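Local coordinates for protein glycerol dehydratase (Clostridium butyricum, PDB 1R8W) that probably acts as a glycyl-radical lyase that dehydrates glycerol without the help of vitamin B12, at residues 167-172 with 268-273; 759-764 with 777-782. One frame throughout, in Å; residues are numbered along the deposited sequence.

Contact 1: 167-172 with 268-273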
loop_
_atom_site.group_PDB
_atom_site.type_symbol
_atom_site.label_atom_id
_atom_site.label_comp_id
_atom_site.label_asym_id
_atom_site.label_seq_id
_atom_site.Cartn_x
_atom_site.Cartn_y
_atom_site.Cartn_z
ATOM N N VAL A 167 10.387 -17.030 16.891
ATOM C CA VAL A 167 8.965 -17.315 16.783
ATOM C C VAL A 167 8.453 -17.994 18.051
ATOM O O VAL A 167 9.246 -18.445 18.877
ATOM C CB VAL A 167 8.745 -18.203 15.522
ATOM C CG1 VAL A 167 7.842 -19.381 15.823
ATOM C CG2 VAL A 167 8.211 -17.348 14.394
ATOM N N ASP A 168 7.138 -18.049 18.223
ATOM C CA ASP A 168 6.583 -18.705 19.400
ATOM C C ASP A 168 6.502 -20.216 19.149
ATOM O O ASP A 168 5.410 -20.776 19.011
ATOM C CB ASP A 168 5.187 -18.176 19.712
ATOM C CG ASP A 168 4.708 -18.593 21.092
ATOM O OD1 ASP A 168 5.225 -19.597 21.633
ATOM O OD2 ASP A 168 3.808 -17.920 21.637
ATOM N N TYR A 169 7.661 -20.868 19.091
ATOM C CA TYR A 169 7.724 -22.301 18.851
ATOM C C TYR A 169 6.841 -23.069 19.819
ATOM O O TYR A 169 6.137 -23.996 19.425
ATOM C CB TYR A 169 9.157 -22.821 18.998
ATOM C CG TYR A 169 10.147 -22.279 17.995
ATOM C CD1 TYR A 169 10.994 -21.229 18.328
ATOM C CD2 TYR A 169 10.265 -22.844 16.723
ATOM C CE1 TYR A 169 11.940 -20.754 17.429
ATOM C CE2 TYR A 169 11.208 -22.372 15.812
ATOM C CZ TYR A 169 12.046 -21.326 16.176
ATOM O OH TYR A 169 13.003 -20.859 15.302
ATOM N N GLY A 170 6.896 -22.688 21.091
ATOM C CA GLY A 170 6.107 -23.365 22.101
ATOM C C GLY A 170 4.641 -23.509 21.740
ATOM O O GLY A 170 4.062 -24.586 21.879
ATOM N N LYS A 171 4.039 -22.422 21.271
ATOM C CA LYS A 171 2.629 -22.424 20.902
ATOM C C LYS A 171 2.308 -23.405 19.784
ATOM O O LYS A 171 1.369 -24.197 19.891
ATOM C CB LYS A 171 2.199 -21.020 20.481
ATOM C CG LYS A 171 0.721 -20.882 20.175
ATOM C CD LYS A 171 0.395 -19.457 19.771
ATOM C CE LYS A 171 -1.084 -19.284 19.465
ATOM N NZ LYS A 171 -1.408 -17.874 19.104
ATOM N N VAL A 172 3.081 -23.350 18.705
ATOM C CA VAL A 172 2.840 -24.239 17.579
ATOM C C VAL A 172 3.050 -25.703 17.964
ATOM O O VAL A 172 2.388 -26.588 17.427
ATOM C CB VAL A 172 3.733 -23.881 16.373
ATOM C CG1 VAL A 172 3.370 -24.760 15.185
ATOM C CG2 VAL A 172 3.549 -22.417 16.014
ATOM N N TRP A 268 11.588 -28.686 13.982
ATOM C CA TRP A 268 12.388 -28.477 12.785
ATOM C C TRP A 268 11.575 -28.033 11.569
ATOM O O TRP A 268 12.054 -27.237 10.762
ATOM C CB TRP A 268 13.203 -29.736 12.452
ATOM C CG TRP A 268 14.025 -29.558 11.222
ATOM C CD1 TRP A 268 13.847 -30.186 10.022
ATOM C CD2 TRP A 268 15.062 -28.589 11.017
ATOM N NE1 TRP A 268 14.698 -29.658 9.081
ATOM C CE2 TRP A 268 15.455 -28.677 9.665
ATOM C CE3 TRP A 268 15.690 -27.649 11.845
ATOM C CZ2 TRP A 268 16.449 -27.859 9.118
ATOM C CZ3 TRP A 268 16.678 -26.835 11.302
ATOM C CH2 TRP A 268 17.047 -26.946 9.951
ATOM N N PHE A 269 10.351 -28.535 11.430
ATOM C CA PHE A 269 9.522 -28.148 10.297
ATOM C C PHE A 269 9.156 -26.670 10.389
ATOM O O PHE A 269 9.134 -25.958 9.386
ATOM C CB PHE A 269 8.254 -29.007 10.229
ATOM C CG PHE A 269 8.443 -30.316 9.507
ATOM C CD1 PHE A 269 9.127 -30.364 8.295
ATOM C CD2 PHE A 269 7.898 -31.490 10.014
ATOM C CE1 PHE A 269 9.264 -31.566 7.594
ATOM C CE2 PHE A 269 8.026 -32.695 9.323
ATOM C CZ PHE A 269 8.710 -32.733 8.109
ATOM N N ILE A 270 8.868 -26.217 11.602
ATOM C CA ILE A 270 8.533 -24.819 11.839
ATOM C C ILE A 270 9.731 -23.956 11.438
ATOM O O ILE A 270 9.600 -22.971 10.718
ATOM C CB ILE A 270 8.229 -24.574 13.337
ATOM C CG1 ILE A 270 6.951 -25.314 13.738
ATOM C CG2 ILE A 270 8.117 -23.075 13.617
ATOM C CD1 ILE A 270 6.698 -25.309 15.216
ATOM N N HIS A 271 10.903 -24.356 11.914
ATOM C CA HIS A 271 12.132 -23.639 11.642
ATOM C C HIS A 271 12.472 -23.646 10.159
ATOM O O HIS A 271 12.819 -22.618 9.581
ATOM C CB HIS A 271 13.280 -24.273 12.426
ATOM C CG HIS A 271 14.493 -23.403 12.528
ATOM N ND1 HIS A 271 14.581 -22.352 13.415
ATOM C CD2 HIS A 271 15.659 -23.415 11.839
ATOM C CE1 HIS A 271 15.750 -21.755 13.271
ATOM N NE2 HIS A 271 16.423 -22.380 12.321
ATOM N N ALA A 272 12.371 -24.816 9.545
ATOM C CA ALA A 272 12.683 -24.961 8.133
ATOM C C ALA A 272 11.767 -24.128 7.241
ATOM O O ALA A 272 12.240 -23.388 6.374
ATOM C CB ALA A 272 12.602 -26.429 7.739
ATOM N N ILE A 273 10.458 -24.239 7.443
ATOM C CA ILE A 273 9.536 -23.488 6.609
ATOM C C ILE A 273 9.793 -21.988 6.715
ATOM O O ILE A 273 9.691 -21.268 5.724
ATOM C CB ILE A 273 8.073 -23.833 6.953
ATOM C CG1 ILE A 273 7.851 -25.327 6.703
ATOM C CG2 ILE A 273 7.110 -23.021 6.079
ATOM C CD1 ILE A 273 6.474 -25.826 7.072
#
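I270 meets both Y169 and V172, dividing its two branches between them. Its CG2 methyl meets the phenol obliquely, with Y169 CD2 3.8 Å from I270 CG2. The other branch, which starts on the opposite side of CB from the carbonyl carbon (chi1 -67°), carries CD1 forward until I270 CD1 is 3.4 Å from V172 CG1, an end-to-end meeting of methyls. Branching at CB lets isoleucine serve two neighbours in this way, and compact valine suits the helix position facing it. V167 reaches back over the phenol: V167 CG1 sits 4.2 Å above the centre of the Y169 ring.

The polar end of the tyrosine is used as well. Y169 OH and H271 ND1 are 2.9 Å apart and hydrogen-bonded, each approaching the other near its ring plane. On the imidazole's other nitrogen, H271 NE2 bonds to Q340, and these two bonds should fix the ring's rotation within a buried setting. D168 caps the start of the helix, with K171 N 3.1 Å from D168 OD1. F177, further along helix 169-191, touches both V172 and I270. The whole is buried helix-to-helix packing, joining the first turn of helix 169-191 to helix 260-277 in the helical part of the pyruvate formate-lyase-like fold.

Contact 2: 759-764 with 777-782; sequences VRVAGY and NDIIAR
V761 and I779 bring their CA atoms to 7.0 Å where a tight hairpin turn, closed by V761 N and Y764 O at 2.9 Å, faces the last turns of helix 773-781. I779 is the apolar link. Its CD1 lies 3.8 Å from V759 CG1, the two side chains meeting end to end, and V761 crosses it nearly at a right angle, with V761 CG2 4.2 Å from I779 CD1. Branched aliphatic residues suit this buried seam between strand and helix.

R782, just past the helix, makes the polar link. Its chain runs extended from CG to NE (chi2 180°), long enough to carry the guanidinium over I779 CG1 and up to the turn. There both terminal nitrogens hold one acceptor: R782 NH1 is 2.9 Å from V761 O and lies in the carbonyl plane, whereas R782 NH2, at 2.8 Å from V761 O, is tilted 43° out of it. Neither bond is straight, as expected when one oxygen is shared. One face of the R760 guanidinium lies against G763 C and Y764 N, and R760 O accepts from N737.

G763, at the predicted radical position, has a positive phi (89°) that glycine adopts readily. A cationic group doubly bonded to V761 O probably polarises that carbonyl and steadies the turn that carries the predicted radical glycine.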
loop_
_atom_site.group_PDB
_atom_site.type_symbol
_atom_site.label_atom_id
_atom_site.label_comp_id
_atom_site.label_asym_id
_atom_site.label_seq_id
_atom_site.Cartn_x
_atom_site.Cartn_y
_atom_site.Cartn_z
ATOM N N VAL A 759 36.202 -21.999 15.068
ATOM C CA VAL A 759 36.709 -20.863 15.830
ATOM C C VAL A 759 35.648 -19.766 15.981
ATOM O O VAL A 759 34.740 -19.648 15.156
ATOM C CB VAL A 759 37.996 -20.296 15.158
ATOM C CG1 VAL A 759 37.849 -18.816 14.852
ATOM C CG2 VAL A 759 39.185 -20.531 16.062
ATOM N N ARG A 760 35.769 -18.968 17.040
ATOM C CA ARG A 760 34.823 -17.890 17.311
ATOM C C ARG A 760 35.187 -16.608 16.573
ATOM O O ARG A 760 36.300 -16.102 16.719
ATOM C CB ARG A 760 34.786 -17.594 18.809
ATOM C CG ARG A 760 33.577 -16.797 19.251
ATOM C CD ARG A 760 32.304 -17.612 19.027
ATOM N NE ARG A 760 31.155 -17.021 19.696
ATOM C CZ ARG A 760 29.930 -17.532 19.684
ATOM N NH1 ARG A 760 29.676 -18.657 19.029
ATOM N NH2 ARG A 760 28.958 -16.912 20.334
ATOM N N VAL A 761 34.261 -16.082 15.779
ATOM C CA VAL A 761 34.521 -14.833 15.062
ATOM C C VAL A 761 34.045 -13.692 15.969
ATOM O O VAL A 761 34.842 -13.105 16.690
ATOM C CB VAL A 761 33.783 -14.782 13.693
ATOM C CG1 VAL A 761 34.149 -13.506 12.948
ATOM C CG2 VAL A 761 34.159 -15.989 12.851
ATOM N N ALA A 762 32.747 -13.399 15.947
ATOM C CA ALA A 762 32.177 -12.348 16.791
ATOM C C ALA A 762 30.676 -12.578 16.958
ATOM O O ALA A 762 29.870 -12.143 16.127
ATOM C CB ALA A 762 32.438 -10.973 16.179
ATOM N N GLY A 763 30.305 -13.269 18.031
ATOM C CA GLY A 763 28.901 -13.550 18.278
ATOM C C GLY A 763 28.467 -14.847 17.620
ATOM O O GLY A 763 27.296 -15.227 17.675
ATOM N N TYR A 764 29.425 -15.526 16.993
ATOM C CA TYR A 764 29.164 -16.793 16.323
ATOM C C TYR A 764 30.471 -17.517 16.037
ATOM O O TYR A 764 31.526 -16.896 15.950
ATOM C CB TYR A 764 28.426 -16.556 15.005
ATOM C CG TYR A 764 29.261 -15.903 13.914
ATOM C CD1 TYR A 764 29.783 -16.656 12.856
ATOM C CD2 TYR A 764 29.514 -14.532 13.927
ATOM C CE1 TYR A 764 30.530 -16.052 11.836
ATOM C CE2 TYR A 764 30.258 -13.921 12.918
ATOM C CZ TYR A 764 30.761 -14.682 11.875
ATOM O OH TYR A 764 31.471 -14.068 10.862
ATOM N N ASN A 777 43.325 -13.683 9.754
ATOM C CA ASN A 777 44.424 -12.935 10.346
ATOM C C ASN A 777 43.972 -12.047 11.493
ATOM O O ASN A 777 44.682 -11.909 12.486
ATOM C CB ASN A 777 45.136 -12.088 9.287
ATOM C CG ASN A 777 45.852 -12.937 8.256
ATOM O OD1 ASN A 777 46.369 -14.007 8.574
ATOM N ND2 ASN A 777 45.896 -12.462 7.018
ATOM N N ASP A 778 42.796 -11.444 11.371
ATOM C CA ASP A 778 42.319 -10.583 12.437
ATOM C C ASP A 778 42.166 -11.410 13.706
ATOM O O ASP A 778 42.588 -10.999 14.785
ATOM C CB ASP A 778 40.977 -9.946 12.077
ATOM C CG ASP A 778 40.597 -8.823 13.034
ATOM O OD1 ASP A 778 39.398 -8.677 13.355
ATOM O OD2 ASP A 778 41.501 -8.076 13.460
ATOM N N ILE A 779 41.569 -12.586 13.571
ATOM C CA ILE A 779 41.367 -13.458 14.722
ATOM C C ILE A 779 42.713 -13.878 15.316
ATOM O O ILE A 779 42.906 -13.836 16.531
ATOM C CB ILE A 779 40.539 -14.703 14.324
ATOM C CG1 ILE A 779 39.109 -14.272 13.994
ATOM C CG2 ILE A 779 40.550 -15.732 15.441
ATOM C CD1 ILE A 779 38.267 -15.355 13.361
ATOM N N ILE A 780 43.644 -14.271 14.455
ATOM C CA ILE A 780 44.966 -14.685 14.908
ATOM C C ILE A 780 45.661 -13.546 15.668
ATOM O O ILE A 780 46.328 -13.777 16.677
ATOM C CB ILE A 780 45.849 -15.111 13.705
ATOM C CG1 ILE A 780 45.287 -16.395 13.089
ATOM C CG2 ILE A 780 47.301 -15.286 14.149
ATOM C CD1 ILE A 780 45.966 -16.813 11.809
ATOM N N ALA A 781 45.479 -12.319 15.184
ATOM C CA ALA A 781 46.100 -11.142 15.785
ATOM C C ALA A 781 45.507 -10.697 17.120
ATOM O O ALA A 781 46.100 -9.870 17.809
ATOM C CB ALA A 781 46.064 -9.982 14.795
ATOM N N ARG A 782 44.350 -11.229 17.494
ATOM C CA ARG A 782 43.731 -10.842 18.757
ATOM C C ARG A 782 44.621 -11.163 19.948
ATOM O O ARG A 782 45.330 -12.168 19.954
ATOM C CB ARG A 782 42.383 -11.536 18.926
ATOM C CG ARG A 782 41.335 -11.034 17.969
ATOM C CD ARG A 782 40.020 -11.750 18.166
ATOM N NE ARG A 782 39.033 -11.301 17.192
ATOM C CZ ARG A 782 37.838 -11.858 17.027
ATOM N NH1 ARG A 782 37.479 -12.894 17.777
ATOM N NH2 ARG A 782 37.008 -11.381 16.108
#

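In the fold
Both contacts are buried, yet they lie on opposite sides of the chain's centre, their centres about 31 Å apart and their nearest atoms about 14 Å apart, and they share no helix or strand. Contact 1 joins two helices that are distant in sequence and is mainly apolar, with a hydrogen-bonded side-chain pair, tyrosine and histidine, at its polar end. Contact 2 is local in sequence, tying a hairpin turn to the helix that soon follows it, and relies on an arginine gripping a backbone carbonyl beside a smaller aliphatic patch. The first is general packing of the fold; the second belongs to the predicted glycyl-radical site.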